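Local atomic coordinates of ribulose bisphosphate carboxylase (Hyperthermus butylicus DSM 5456, PDB entry 6HUN), a protein that probably catalyses the addition of carbon dioxide and water to ribulose 1,5-bisphosphate, giving two molecules of 3-phosphoglycerate. Residues E138-F142 against F364-P369; I55-A59 against A88-H92; L180-P184 against F213-R219. One frame throughout, in Å; residues are numbered along the deposited sequence.

In the fold
Interactions 1 and 2 both involve the sheet of the N-terminal domain, their nearest atoms about 6 Å apart, whereas interaction 3 lies within the catalytic barrel domain, on the other side of the chain's centre and about 42 Å from interaction 1, centre to centre. Interaction 1 is buried and polar: an amide, a carboxylate and two waters tie the end of a sheet strand to a distant part of the catalytic region. Interaction 2 is partly buried and mostly apolar, with one cation-pi contact, and sets a helix against an outermost strand of the sheet. Interaction 3 is buried too, but no hydrogen bond crosses it; it joins two loops of the barrel domain where they lead into helices, beside the second subunit.

Interaction 1: residues E138-F142 against F364-P369; sequences EDVYF and FHLEQP
Residues 138-142 and 364-369 run in nearly the same direction, 19° apart, with Asp139 opposite His365 and Tyr141 opposite Gln368, yet the backbones share no direct hydrogen bond; side chains and two waters bridge them. The amide of Gln368 grips both main-chain polar atoms of Phe142: OE1 accepts from Phe142 N at 3.0 Å and NE2 donates to Phe142 O at 3.0 Å, both bonds almost straight and each made on an in-plane lone pair. A bend at chi2 (72°) swings the amide across, and a further bond from NE2 to Pro369 O, 2.8 Å, helps to fix its rotation. Asp139 reaches the other way. Its OD2 accepts from Leu366 N at 2.7 Å, on the anti side and 23° out of the carboxylate plane, and also takes a hydrogen from a water that donates to Leu366 O; OD1 forms a salt bridge with Lys317, which also donates to Gln368 OE1. The other water donates to both Glu138 O and Phe364 O. Among these bonds Leu366 CD1 packs 3.9 Å from Tyr141 CB. The carboxylate of Glu138, salt-bridged to Arg136, meets the edge of the Phe364 ring nearly at right angles, with OE2 3.5 Å from CD2. Around the contact, Glu138 and Asp139 both face Val44 of strand 41-49 in a classic beta bulge, helix 312-322 packs against Val140 and Phe142, and Gln368 pairs with Tyr356 of strand 355-356.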
# COMPACT_ATOMS: atom_id res chain seq x y z
N GLU A 138 -7.97 -1.70 14.26
CA GLU A 138 -8.73 -2.94 14.29
C GLU A 138 -10.01 -2.88 13.43
O GLU A 138 -10.37 -3.86 12.75
CB GLU A 138 -9.13 -3.27 15.75
CG GLU A 138 -7.98 -3.37 16.75
CD GLU A 138 -7.18 -4.68 16.64
OE1 GLU A 138 -7.22 -5.40 15.63
OE2 GLU A 138 -6.40 -4.97 17.58
N ASP A 139 -10.70 -1.74 13.45
CA ASP A 139 -11.94 -1.60 12.72
C ASP A 139 -12.29 -0.12 12.65
O ASP A 139 -11.84 0.68 13.47
CB ASP A 139 -13.08 -2.37 13.44
CG ASP A 139 -14.29 -2.62 12.51
OD1 ASP A 139 -14.21 -2.26 11.30
OD2 ASP A 139 -15.26 -3.25 13.00
N VAL A 140 -13.18 0.21 11.72
CA VAL A 140 -13.65 1.59 11.57
C VAL A 140 -15.10 1.47 11.20
O VAL A 140 -15.43 0.69 10.30
CB VAL A 140 -12.88 2.37 10.48
CG1 VAL A 140 -13.47 3.79 10.33
CG2 VAL A 140 -11.41 2.53 10.89
N TYR A 141 -15.94 2.23 11.92
CA TYR A 141 -17.36 2.31 11.65
C TYR A 141 -17.56 3.49 10.72
O TYR A 141 -17.10 4.60 11.02
CB TYR A 141 -18.13 2.55 12.93
CG TYR A 141 -19.50 3.19 12.65
CD1 TYR A 141 -20.53 2.41 12.17
CD2 TYR A 141 -19.72 4.54 12.82
CE1 TYR A 141 -21.83 2.96 11.92
CE2 TYR A 141 -21.03 5.14 12.55
CZ TYR A 141 -22.04 4.31 12.09
OH TYR A 141 -23.31 4.78 11.80
N PHE A 142 -18.24 3.23 9.60
CA PHE A 142 -18.53 4.26 8.61
C PHE A 142 -20.01 4.62 8.72
O PHE A 142 -20.85 3.73 8.56
CB PHE A 142 -18.21 3.78 7.20
CG PHE A 142 -16.75 3.52 7.01
CD1 PHE A 142 -15.88 4.59 6.90
CD2 PHE A 142 -16.25 2.26 7.05
CE1 PHE A 142 -14.51 4.37 6.75
CE2 PHE A 142 -14.87 2.03 6.87
CZ PHE A 142 -14.02 3.09 6.74
N PHE A 364 -13.28 -5.87 19.48
CA PHE A 364 -12.33 -5.64 18.39
C PHE A 364 -13.01 -5.28 17.07
O PHE A 364 -12.32 -4.99 16.09
CB PHE A 364 -11.50 -6.90 18.18
CG PHE A 364 -10.45 -7.10 19.24
CD1 PHE A 364 -10.76 -7.78 20.40
CD2 PHE A 364 -9.16 -6.63 19.05
CE1 PHE A 364 -9.80 -7.98 21.39
CE2 PHE A 364 -8.20 -6.82 20.03
CZ PHE A 364 -8.49 -7.45 21.19
N HIS A 365 -14.35 -5.31 17.02
CA HIS A 365 -15.09 -5.00 15.81
C HIS A 365 -16.25 -4.11 16.22
O HIS A 365 -16.67 -4.10 17.38
CB HIS A 365 -15.63 -6.27 15.08
CG HIS A 365 -14.60 -7.31 14.80
ND1 HIS A 365 -14.50 -8.47 15.54
CD2 HIS A 365 -13.62 -7.37 13.86
CE1 HIS A 365 -13.48 -9.18 15.09
NE2 HIS A 365 -12.95 -8.55 14.06
N LEU A 366 -16.78 -3.39 15.25
CA LEU A 366 -17.87 -2.44 15.49
C LEU A 366 -19.10 -2.85 14.70
O LEU A 366 -19.00 -3.55 13.70
CB LEU A 366 -17.46 -1.02 15.07
CG LEU A 366 -16.31 -0.43 15.88
CD1 LEU A 366 -15.51 0.62 15.10
CD2 LEU A 366 -16.86 0.18 17.13
N GLU A 367 -20.26 -2.42 15.14
CA GLU A 367 -21.47 -2.69 14.36
C GLU A 367 -21.38 -1.89 13.06
O GLU A 367 -20.85 -0.78 13.06
CB GLU A 367 -22.68 -2.33 15.23
CG GLU A 367 -23.88 -1.87 14.51
CD GLU A 367 -24.98 -1.50 15.48
OE1 GLU A 367 -25.21 -2.25 16.47
OE2 GLU A 367 -25.59 -0.43 15.27
N GLN A 368 -21.87 -2.47 11.92
CA GLN A 368 -21.76 -1.82 10.61
C GLN A 368 -22.94 -2.18 9.70
O GLN A 368 -22.97 -3.28 9.13
CB GLN A 368 -20.43 -2.17 9.91
CG GLN A 368 -20.35 -1.52 8.52
CD GLN A 368 -20.13 -0.02 8.62
OE1 GLN A 368 -19.03 0.43 9.02
NE2 GLN A 368 -21.12 0.75 8.26
N PRO A 369 -23.92 -1.27 9.50
CA PRO A 369 -24.89 -1.48 8.41
C PRO A 369 -24.24 -1.19 7.06
O PRO A 369 -23.32 -0.39 6.93
CB PRO A 369 -26.02 -0.47 8.71
CG PRO A 369 -25.55 0.40 9.89
CD PRO A 369 -24.04 0.07 10.10
O HOH W 1 -10.56 -6.33 14.18
O HOH W 2 -17.25 -3.47 11.29

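Interaction 2: residues I55-A59 against A88-H92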
# COMPACT_ATOMS: atom_id res chain seq x y z
N ILE A 55 -1.44 6.11 28.44
CA ILE A 55 -2.37 5.76 27.36
C ILE A 55 -3.19 6.97 26.96
O ILE A 55 -3.49 7.19 25.77
CB ILE A 55 -3.27 4.56 27.74
CG1 ILE A 55 -4.20 4.20 26.59
CG2 ILE A 55 -4.16 4.86 28.96
CD1 ILE A 55 -3.42 3.93 25.24
N LYS A 56 -3.56 7.80 27.94
CA LYS A 56 -4.32 8.99 27.61
C LYS A 56 -3.50 9.92 26.75
O LYS A 56 -4.03 10.53 25.81
CB LYS A 56 -4.77 9.67 28.88
CG LYS A 56 -5.92 8.96 29.47
CD LYS A 56 -6.71 9.97 30.24
CE LYS A 56 -8.14 9.59 30.24
NZ LYS A 56 -8.30 8.12 30.51
N ASP A 57 -2.20 10.07 27.07
CA ASP A 57 -1.30 10.88 26.24
C ASP A 57 -1.19 10.30 24.83
O ASP A 57 -1.33 11.03 23.83
CB ASP A 57 0.07 10.94 26.91
CG ASP A 57 1.00 11.96 26.27
OD1 ASP A 57 0.66 12.50 25.20
OD2 ASP A 57 2.09 12.22 26.85
N ALA A 58 -0.91 8.99 24.72
CA ALA A 58 -0.81 8.37 23.40
C ALA A 58 -2.10 8.57 22.62
O ALA A 58 -2.07 8.92 21.44
CB ALA A 58 -0.49 6.89 23.54
N ALA A 59 -3.24 8.44 23.31
CA ALA A 59 -4.53 8.49 22.62
C ALA A 59 -4.84 9.89 22.10
O ALA A 59 -5.41 10.03 21.02
CB ALA A 59 -5.66 7.99 23.53
N ALA A 88 -10.73 10.95 21.40
CA ALA A 88 -10.65 9.66 22.06
C ALA A 88 -11.62 9.68 23.22
O ALA A 88 -11.44 10.49 24.14
CB ALA A 88 -9.25 9.37 22.58
N TYR A 89 -12.61 8.79 23.22
CA TYR A 89 -13.71 8.87 24.18
C TYR A 89 -13.87 7.59 24.99
O TYR A 89 -14.80 7.49 25.81
CB TYR A 89 -15.03 9.21 23.46
CG TYR A 89 -15.55 8.11 22.57
CD1 TYR A 89 -15.11 8.00 21.25
CD2 TYR A 89 -16.43 7.15 23.05
CE1 TYR A 89 -15.54 6.99 20.44
CE2 TYR A 89 -16.87 6.13 22.25
CZ TYR A 89 -16.40 6.04 20.94
OH TYR A 89 -16.85 5.04 20.13
N ARG A 90 -12.97 6.63 24.84
CA ARG A 90 -13.22 5.35 25.45
C ARG A 90 -11.97 4.51 25.38
O ARG A 90 -11.29 4.49 24.34
CB ARG A 90 -14.37 4.62 24.76
CG ARG A 90 -14.76 3.35 25.42
CD ARG A 90 -15.93 2.74 24.71
NE ARG A 90 -16.11 1.36 25.13
CZ ARG A 90 -16.80 0.47 24.43
NH1 ARG A 90 -17.34 0.81 23.26
NH2 ARG A 90 -16.90 -0.77 24.88
N PHE A 91 -11.68 3.83 26.49
CA PHE A 91 -10.46 3.09 26.74
C PHE A 91 -10.80 1.71 27.31
O PHE A 91 -11.68 1.58 28.19
CB PHE A 91 -9.56 3.88 27.73
CG PHE A 91 -9.09 5.20 27.18
CD1 PHE A 91 -9.95 6.29 27.13
CD2 PHE A 91 -7.78 5.35 26.70
CE1 PHE A 91 -9.54 7.49 26.61
CE2 PHE A 91 -7.34 6.56 26.21
CZ PHE A 91 -8.21 7.63 26.14
N HIS A 92 -10.07 0.70 26.87
CA HIS A 92 -10.19 -0.65 27.39
C HIS A 92 -8.80 -1.25 27.53
O HIS A 92 -8.09 -1.46 26.54
CB HIS A 92 -11.09 -1.53 26.53
CG HIS A 92 -11.22 -2.93 27.04
ND1 HIS A 92 -12.11 -3.28 28.04
CD2 HIS A 92 -10.56 -4.07 26.72
CE1 HIS A 92 -12.01 -4.57 28.28
NE2 HIS A 92 -11.08 -5.08 27.49
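The Phe91 ring has Lys56 NZ over one face and Ile55 CG1 at its edge, near the ring plane, while the methyl of Ala59 approaches obliquely. This is helix-on-sheet packing in the ferredoxin-like N-terminal domain: helix 55-65 lies against strand 87-93, an outermost strand of the sheet, and the short axes run 9.9 Å apart, their directions differing by 142°. The ammonium sits 4.2 Å from the centroid of the Phe91 ring and 14° off its normal, a cation-pi contact. A bend at the last torsion of Lys56, chi4 44°, helps to bring NZ over the ring; the same nitrogen is salt-bridged to Glu32. Ile55 carries CG1 anti to the backbone N, and this branch comes within 3.8 Å of Phe91 CD2, the two side chains running alongside and pointing opposite ways. Tighter still is Ala59 CB, 3.5 Å from Phe91 CE2. Replacing Phe91 by alanine removes the ring, which would probably open a gap beside Ala59 and Ile55 and leave the Lys56 ammonium without its aromatic partner. Val101 of strand 99-105 and Val47 of strand 41-49 continue the apolar layer beneath the helix. At the far end of the contact two methyl groups meet, Ala59 CB lying 4.0 Å from Ala88 CB.

Interaction 3: residues L180-P184 against F213-R219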
# COMPACT_ATOMS: atom_id res chain seq x y z
N LEU A 180 3.81 -19.39 -13.49
CA LEU A 180 4.42 -18.70 -14.63
C LEU A 180 5.24 -19.69 -15.43
O LEU A 180 5.68 -20.73 -14.92
CB LEU A 180 5.30 -17.51 -14.21
CG LEU A 180 4.66 -16.22 -13.69
CD1 LEU A 180 5.74 -15.16 -13.46
CD2 LEU A 180 3.57 -15.66 -14.59
N GLY A 181 5.42 -19.38 -16.72
CA GLY A 181 6.27 -20.19 -17.58
C GLY A 181 5.65 -20.63 -18.90
O GLY A 181 6.33 -21.22 -19.74
N TYR A 182 4.36 -20.35 -19.09
CA TYR A 182 3.60 -20.74 -20.27
C TYR A 182 3.62 -19.62 -21.31
O TYR A 182 3.44 -18.44 -20.99
CB TYR A 182 2.15 -21.07 -19.88
CG TYR A 182 1.98 -22.35 -19.08
CD1 TYR A 182 2.28 -23.58 -19.65
CD2 TYR A 182 1.54 -22.33 -17.75
CE1 TYR A 182 2.14 -24.76 -18.95
CE2 TYR A 182 1.40 -23.52 -17.02
CZ TYR A 182 1.70 -24.72 -17.63
OH TYR A 182 1.58 -25.93 -16.96
N THR A 183 3.82 -19.99 -22.58
CA THR A 183 3.53 -19.06 -23.66
C THR A 183 2.02 -18.89 -23.80
O THR A 183 1.24 -19.64 -23.20
CB THR A 183 4.17 -19.54 -24.97
OG1 THR A 183 3.62 -20.81 -25.33
CG2 THR A 183 5.68 -19.65 -24.81
N PRO A 184 1.55 -17.87 -24.54
CA PRO A 184 0.10 -17.75 -24.74
C PRO A 184 -0.52 -19.04 -25.27
O PRO A 184 -1.51 -19.51 -24.69
CB PRO A 184 -0.01 -16.60 -25.73
CG PRO A 184 1.18 -15.72 -25.39
CD PRO A 184 2.28 -16.68 -25.05
N PHE A 213 7.30 -12.81 -22.11
CA PHE A 213 7.15 -14.18 -22.56
C PHE A 213 5.69 -14.55 -22.80
O PHE A 213 5.43 -15.58 -23.42
CB PHE A 213 7.79 -15.16 -21.57
CG PHE A 213 7.04 -15.29 -20.28
CD1 PHE A 213 6.05 -16.26 -20.13
CD2 PHE A 213 7.30 -14.44 -19.22
CE1 PHE A 213 5.35 -16.38 -18.95
CE2 PHE A 213 6.59 -14.55 -18.02
CZ PHE A 213 5.61 -15.52 -17.90
N CYS A 214 4.76 -13.71 -22.35
CA CYS A 214 3.32 -13.97 -22.39
C CYS A 214 2.55 -12.67 -22.18
O CYS A 214 2.02 -12.41 -21.09
CB CYS A 214 2.90 -14.99 -21.32
SG CYS A 214 1.26 -15.75 -21.66
N ARG A 215 2.51 -11.86 -23.23
CA ARG A 215 1.85 -10.57 -23.15
C ARG A 215 0.36 -10.72 -22.93
O ARG A 215 -0.27 -11.70 -23.36
CB ARG A 215 2.11 -9.79 -24.42
CG ARG A 215 3.54 -9.80 -24.72
CD ARG A 215 4.25 -8.71 -23.96
NE ARG A 215 5.61 -8.60 -24.44
CZ ARG A 215 5.95 -8.28 -25.69
NH1 ARG A 215 7.23 -8.22 -26.04
NH2 ARG A 215 5.02 -7.99 -26.60
N PHE A 216 -0.20 -9.66 -22.34
CA PHE A 216 -1.57 -9.70 -21.88
C PHE A 216 -2.52 -10.02 -23.02
O PHE A 216 -3.34 -10.94 -22.92
CB PHE A 216 -1.97 -8.38 -21.22
CG PHE A 216 -3.37 -8.41 -20.63
CD1 PHE A 216 -3.57 -8.87 -19.34
CD2 PHE A 216 -4.47 -8.03 -21.39
CE1 PHE A 216 -4.86 -8.93 -18.77
CE2 PHE A 216 -5.76 -8.09 -20.84
CZ PHE A 216 -5.95 -8.54 -19.55
N GLU A 217 -2.38 -9.30 -24.14
CA GLU A 217 -3.35 -9.46 -25.23
C GLU A 217 -3.26 -10.84 -25.85
O GLU A 217 -4.28 -11.49 -26.10
CB GLU A 217 -3.15 -8.37 -26.29
CG GLU A 217 -3.92 -8.71 -27.58
CD GLU A 217 -4.58 -7.53 -28.27
OE1 GLU A 217 -4.12 -6.38 -28.07
OE2 GLU A 217 -5.53 -7.76 -29.05
N ALA A 218 -2.04 -11.32 -26.11
CA ALA A 218 -1.90 -12.62 -26.74
C ALA A 218 -2.36 -13.73 -25.79
O ALA A 218 -2.95 -14.71 -26.24
CB ALA A 218 -0.45 -12.84 -27.19
N ARG A 219 -2.15 -13.56 -24.49
CA ARG A 219 -2.63 -14.52 -23.49
C ARG A 219 -4.16 -14.53 -23.40
O ARG A 219 -4.80 -15.60 -23.45
CB ARG A 219 -2.03 -14.17 -22.12
CG ARG A 219 -2.63 -14.94 -20.99
CD ARG A 219 -1.75 -14.76 -19.74
NE ARG A 219 -2.22 -13.73 -18.84
CZ ARG A 219 -1.57 -12.59 -18.61
NH1 ARG A 219 -0.44 -12.34 -19.27
NH2 ARG A 219 -2.06 -11.71 -17.76
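Phe213 holds CG between its backbone N and carbonyl carbon (chi1 71°), a setting that turns the ring toward residues 180-182, while Cys214, with SG anti to the backbone N (chi1 -162°), brings its sulfur to Pro184. The ring presents its edge: the carbonyl oxygen of Tyr182 lies near the ring plane, 3.5 Å from Phe213 CE1, and Leu180 CD2 touches Phe213 CZ, also at the edge, at 3.9 Å. Gly181 passes close by, its N 3.7 Å from Phe213 CE1. At the backbone angles of Gly181 a CB would collide with the carbonyl oxygen of Leu180, so only glycine fits comfortably. Further along, Cys214 SG lies 3.7 Å from Pro184 CD, and the same proline rests on the first turn of helix 216-234, with CG 3.8 Å from Ala218 CB and CB 3.5 Å from Ala218 O. Pro184 opens helix 184-196, for which Thr183 is the N-cap, so the starts of two helices of the alpha/beta barrel are wedged together. Residues 180-184 come immediately after Lys179, a predicted substrate ligand, and shortly after Lys177, a predicted proton acceptor. In the dimer, Trp80 of the second subunit meets the Phe213 ring with planes about 25° apart, and Leu74 of that subunit packs on Tyr182. No hydrogen bond crosses between the segments, and Gly181 N and Tyr182 O are buried here without a polar partner in the model; the aromatic C-H edge facing that carbonyl probably offsets only part of this cost, leaving cohesion between the two segments mainly to van der Waals contact.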